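Local structure of RNA-dependent RNA Polymerase (Bombyx mori cytoplasmic polyhedrosis virus, 6TZ0) at the interface of chains A and B. The protein catalyses RNA-templated RNA synthesis, making plus strands by fully conservative transcription of the double-stranded viral genome and minus strands during genome replication. Residues are numbered along the deposited sequence; one frame, centred on the assembly and turned at random. Chains: chain A, RNA-dependent RNA Polymerase; chain B, Viral structural protein 4.

Contact 1: the interface of chains A and B. Residues chain A 470, 472, 496, 616-617, 619, 631; chain B 334, 501-504, 542.
In chain A, the loop A:Ser616 to A:Ser619 between helix 604-614 and strand 620-624 meets the chain B loop B:Thr501 to B:Thr503, which runs into strand 504-507. Beside this, the loop after helix 464-469 and A:Arg496 of helix 494-499 meet B:Lys334 of helix 326-340. This is a polymerase–VP4 interface inside the virus particle.

A:Gln617 reaches into the B loop. Its CG is anti to the backbone N (chi1 -170°), and a bend at chi2 lays the amide against the backbone carbonyl of B:Asp502. NE2 of A:Gln617 is 3.5 Å from B:Asp502 O. The two do not form a hydrogen bond, so the contact is mainly one of packing. The methyl CG2 of B:Thr504 lies against the same amide, toward its OE1, and is 3.9 Å from A:Gln617 CD. The ring of B:His542 makes a loose, doubtful approach to the backbone carbonyl of A:Ser616, while OG1 of B:Thr504 sits over the centre of one ring face.

Farther along, A:Lys631 crosses B:Asp502 at about a right angle. Its aliphatic CD packs on B:Asp502 CB at 3.6 Å. A:Ser619 OG gives a weak hydrogen bond to B:Thr501 O (3.3 Å).

B:Lys334 is stretched out and meets A:Arg496 tip to tip. These are like charges. B:Asp502 OD1 forms a salt bridge with B:Lys334 NZ at 3.4 Å within chain B, which may offset the repulsion. B:Lys334 NZ also makes a weak hydrogen bond to A:Ala472 O (3.5 Å). That carbonyl is held more firmly from its own chain: A:Arg496 NH2 donates to A:Ala472 O at 3.1 Å, with a C=O...N angle of 170°.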
# COMPACT_ATOMS: atom_id res chain seq x y z
N LEU A 470 -15.13 -13.21 -4.61
CA LEU A 470 -14.87 -14.02 -3.41
C LEU A 470 -14.26 -15.39 -3.72
O LEU A 470 -13.89 -16.10 -2.78
CB LEU A 470 -16.14 -14.22 -2.60
CG LEU A 470 -16.70 -13.02 -1.85
CD1 LEU A 470 -18.02 -13.39 -1.22
CD2 LEU A 470 -15.71 -12.57 -0.81
N ALA A 472 -11.61 -15.79 -6.04
CA ALA A 472 -10.26 -15.49 -6.48
C ALA A 472 -9.32 -15.32 -5.29
O ALA A 472 -9.72 -14.82 -4.23
CB ALA A 472 -10.25 -14.21 -7.31
N ARG A 496 -12.48 -6.99 -4.82
CA ARG A 496 -12.09 -6.98 -3.42
C ARG A 496 -11.60 -5.61 -2.98
O ARG A 496 -11.77 -5.24 -1.82
CB ARG A 496 -11.01 -8.01 -3.14
CG ARG A 496 -11.46 -9.44 -3.12
CD ARG A 496 -10.28 -10.30 -2.74
NE ARG A 496 -10.56 -11.73 -2.76
CZ ARG A 496 -11.01 -12.41 -1.71
NH1 ARG A 496 -11.25 -11.79 -0.57
NH2 ARG A 496 -11.22 -13.71 -1.82
N SER A 616 -15.32 -12.13 5.22
CA SER A 616 -13.96 -11.65 5.45
C SER A 616 -12.98 -12.79 5.27
O SER A 616 -13.07 -13.81 5.96
CB SER A 616 -13.83 -11.04 6.84
OG SER A 616 -14.01 -12.03 7.82
N GLN A 617 -12.04 -12.62 4.35
CA GLN A 617 -10.98 -13.60 4.12
C GLN A 617 -9.70 -12.84 3.85
O GLN A 617 -9.60 -12.11 2.86
CB GLN A 617 -11.32 -14.52 2.95
CG GLN A 617 -10.38 -15.67 2.83
CD GLN A 617 -10.59 -16.68 3.92
OE1 GLN A 617 -11.71 -17.08 4.20
NE2 GLN A 617 -9.51 -17.09 4.57
N SER A 619 -6.36 -14.31 3.94
CA SER A 619 -5.19 -15.15 3.67
C SER A 619 -4.63 -14.95 2.27
O SER A 619 -5.30 -15.24 1.27
CB SER A 619 -5.56 -16.61 3.87
OG SER A 619 -5.92 -16.86 5.21
N LYS A 631 -0.36 -20.88 0.85
CA LYS A 631 -1.39 -20.04 1.44
C LYS A 631 -0.99 -19.66 2.86
O LYS A 631 -0.08 -20.25 3.43
CB LYS A 631 -2.74 -20.75 1.40
CG LYS A 631 -3.21 -20.98 -0.02
CD LYS A 631 -4.48 -21.77 -0.08
CE LYS A 631 -4.26 -23.23 0.26
NZ LYS A 631 -3.44 -23.91 -0.77
N LYS B 334 -14.19 -22.44 -4.35
CA LYS B 334 -12.78 -22.14 -4.14
C LYS B 334 -12.08 -23.30 -3.44
O LYS B 334 -10.97 -23.70 -3.83
CB LYS B 334 -12.66 -20.85 -3.33
CG LYS B 334 -11.28 -20.26 -3.22
CD LYS B 334 -11.35 -18.95 -2.46
CE LYS B 334 -10.00 -18.30 -2.36
NZ LYS B 334 -10.07 -17.04 -1.56
N THR B 501 -5.11 -22.08 5.33
CA THR B 501 -6.19 -22.27 4.38
C THR B 501 -6.43 -20.98 3.63
O THR B 501 -5.83 -19.94 3.91
CB THR B 501 -7.50 -22.67 5.07
OG1 THR B 501 -7.93 -21.59 5.92
CG2 THR B 501 -7.32 -23.87 5.91
N ASP B 502 -7.36 -21.04 2.69
CA ASP B 502 -7.88 -19.86 2.05
C ASP B 502 -9.40 -19.85 2.10
O ASP B 502 -10.01 -18.89 1.62
CB ASP B 502 -7.41 -19.79 0.60
CG ASP B 502 -7.34 -18.39 0.07
OD1 ASP B 502 -7.68 -17.45 0.81
OD2 ASP B 502 -6.91 -18.23 -1.10
N THR B 503 -10.01 -20.90 2.63
CA THR B 503 -11.46 -21.07 2.65
C THR B 503 -11.89 -21.45 4.05
O THR B 503 -11.70 -22.60 4.46
CB THR B 503 -11.90 -22.13 1.64
OG1 THR B 503 -11.17 -23.33 1.89
CG2 THR B 503 -11.68 -21.68 0.22
N THR B 504 -12.48 -20.51 4.77
CA THR B 504 -13.11 -20.80 6.05
C THR B 504 -14.54 -20.28 6.04
O THR B 504 -14.79 -19.13 5.67
CB THR B 504 -12.30 -20.22 7.23
OG1 THR B 504 -13.07 -20.27 8.43
CG2 THR B 504 -11.81 -18.83 6.96
N HIS B 542 -17.27 -14.77 9.05
CA HIS B 542 -16.98 -15.51 7.83
C HIS B 542 -18.28 -15.83 7.11
O HIS B 542 -19.37 -15.57 7.62
CB HIS B 542 -16.18 -16.77 8.13
CG HIS B 542 -14.81 -16.50 8.64
ND1 HIS B 542 -14.48 -16.54 9.97
CD2 HIS B 542 -13.69 -16.08 7.99
CE1 HIS B 542 -13.21 -16.22 10.12
NE2 HIS B 542 -12.71 -15.93 8.93

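Contact 2: the interface of chains A and B. Residues chain A 583, 585-586; chain B 160, 165, 183.
The phenol ring of A:Tyr583 meets B:Ile183 along its CD2–CE2 side, and the aliphatic chain of A:Lys585, from its own subunit, passes above the ring plane but beyond the CE2 rim. The ring belongs to a polymerase of the reoviridae RNA-dependent RNA polymerase family and lies just ahead of strand 585-591. The methyl CD1 of B:Ile183, on strand 182-184, is 3.7 Å from A:Tyr583 CE2. The two side chains run antiparallel, side by side.

At the far tip of the ring, the phenol hydroxyl faces the amide of B:Gln165, on helix 162-166. B:Gln165 is extended and meets the ring tip to tip, with ring and amide planes 59° apart. A:Tyr583 OH and B:Gln165 NE2 are 3.3 Å apart, but the two do not form a hydrogen bond.

The same B:Ile183 methyl also touches the root of A:Lys585, 3.7 Å from its CB. A:Lys585 CG is flanked by both the backbone N and the carbonyl carbon (chi1 65°), which sends the chain across toward B:Asp160. The carboxylate meets the alkyl part of the lysine, with OD1 lying beside CD and CE. A bend at chi4 (-70°) leaves A:Lys585 NZ 4.6 Å from B:Asp160 OD1. The opposite charges may attract at this distance, but they form no salt bridge. The other carboxylate oxygen, B:Asp160 OD2, lies 3.4 Å from the backbone O of A:Asn586, without a bond between them.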
# COMPACT_ATOMS: atom_id res chain seq x y z
N TYR A 583 -28.63 -0.82 -4.26
CA TYR A 583 -29.60 0.26 -4.32
C TYR A 583 -30.48 0.16 -3.08
O TYR A 583 -30.67 -0.93 -2.53
CB TYR A 583 -30.41 0.22 -5.62
CG TYR A 583 -31.02 -1.13 -5.96
CD1 TYR A 583 -30.31 -2.06 -6.71
CD2 TYR A 583 -32.30 -1.46 -5.54
CE1 TYR A 583 -30.85 -3.28 -7.02
CE2 TYR A 583 -32.85 -2.70 -5.85
CZ TYR A 583 -32.11 -3.60 -6.59
OH TYR A 583 -32.63 -4.82 -6.92
N LYS A 585 -33.49 -0.10 -0.58
CA LYS A 585 -34.73 -0.86 -0.67
C LYS A 585 -35.14 -1.34 0.71
O LYS A 585 -34.34 -1.34 1.64
CB LYS A 585 -34.59 -2.05 -1.62
CG LYS A 585 -33.62 -3.13 -1.18
CD LYS A 585 -33.65 -4.25 -2.20
CE LYS A 585 -32.83 -5.44 -1.78
NZ LYS A 585 -31.38 -5.16 -1.80
N ASN A 586 -36.40 -1.74 0.82
CA ASN A 586 -36.88 -2.40 2.02
C ASN A 586 -36.38 -3.84 2.06
O ASN A 586 -36.34 -4.53 1.05
CB ASN A 586 -38.40 -2.39 2.09
CG ASN A 586 -38.96 -1.02 2.34
OD1 ASN A 586 -38.41 -0.24 3.10
ND2 ASN A 586 -40.08 -0.72 1.69
N ASP B 160 -37.62 -9.19 -5.36
CA ASP B 160 -36.65 -9.06 -4.28
C ASP B 160 -36.04 -10.41 -3.90
O ASP B 160 -35.71 -10.65 -2.74
CB ASP B 160 -37.31 -8.40 -3.06
CG ASP B 160 -36.31 -7.74 -2.13
OD1 ASP B 160 -35.10 -7.77 -2.43
OD2 ASP B 160 -36.73 -7.21 -1.08
N GLN B 165 -32.36 -11.79 -9.12
CA GLN B 165 -31.42 -10.70 -9.36
C GLN B 165 -30.14 -11.18 -10.03
O GLN B 165 -29.46 -10.39 -10.69
CB GLN B 165 -31.07 -10.00 -8.05
CG GLN B 165 -32.17 -9.14 -7.49
CD GLN B 165 -31.82 -8.58 -6.13
OE1 GLN B 165 -30.75 -8.86 -5.58
NE2 GLN B 165 -32.73 -7.80 -5.56
N ILE B 183 -40.01 -2.45 -6.65
CA ILE B 183 -39.45 -3.65 -6.03
C ILE B 183 -40.58 -4.43 -5.37
O ILE B 183 -41.31 -3.89 -4.54
CB ILE B 183 -38.36 -3.28 -5.02
CG1 ILE B 183 -37.26 -2.50 -5.75
CG2 ILE B 183 -37.79 -4.52 -4.38
CD1 ILE B 183 -36.33 -1.79 -4.84

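Contact 1 and contact 2 are separate patches of one A–B interface, their C-alpha centres about 28 Å apart. They share no residue and no helix or strand. On chain A both fall in the central polymerase region, so VP4 touches the part of the protein that carries the catalytic machinery. On chain B, contact 2 uses an early stretch of the sequence, whereas contact 1 uses later segments on either side of the GTP-binding P-loop. Two separated footholds may limit rocking of VP4 on the polymerase. They could also pass nucleotide-dependent changes between the two proteins, though this is only inferred from their position.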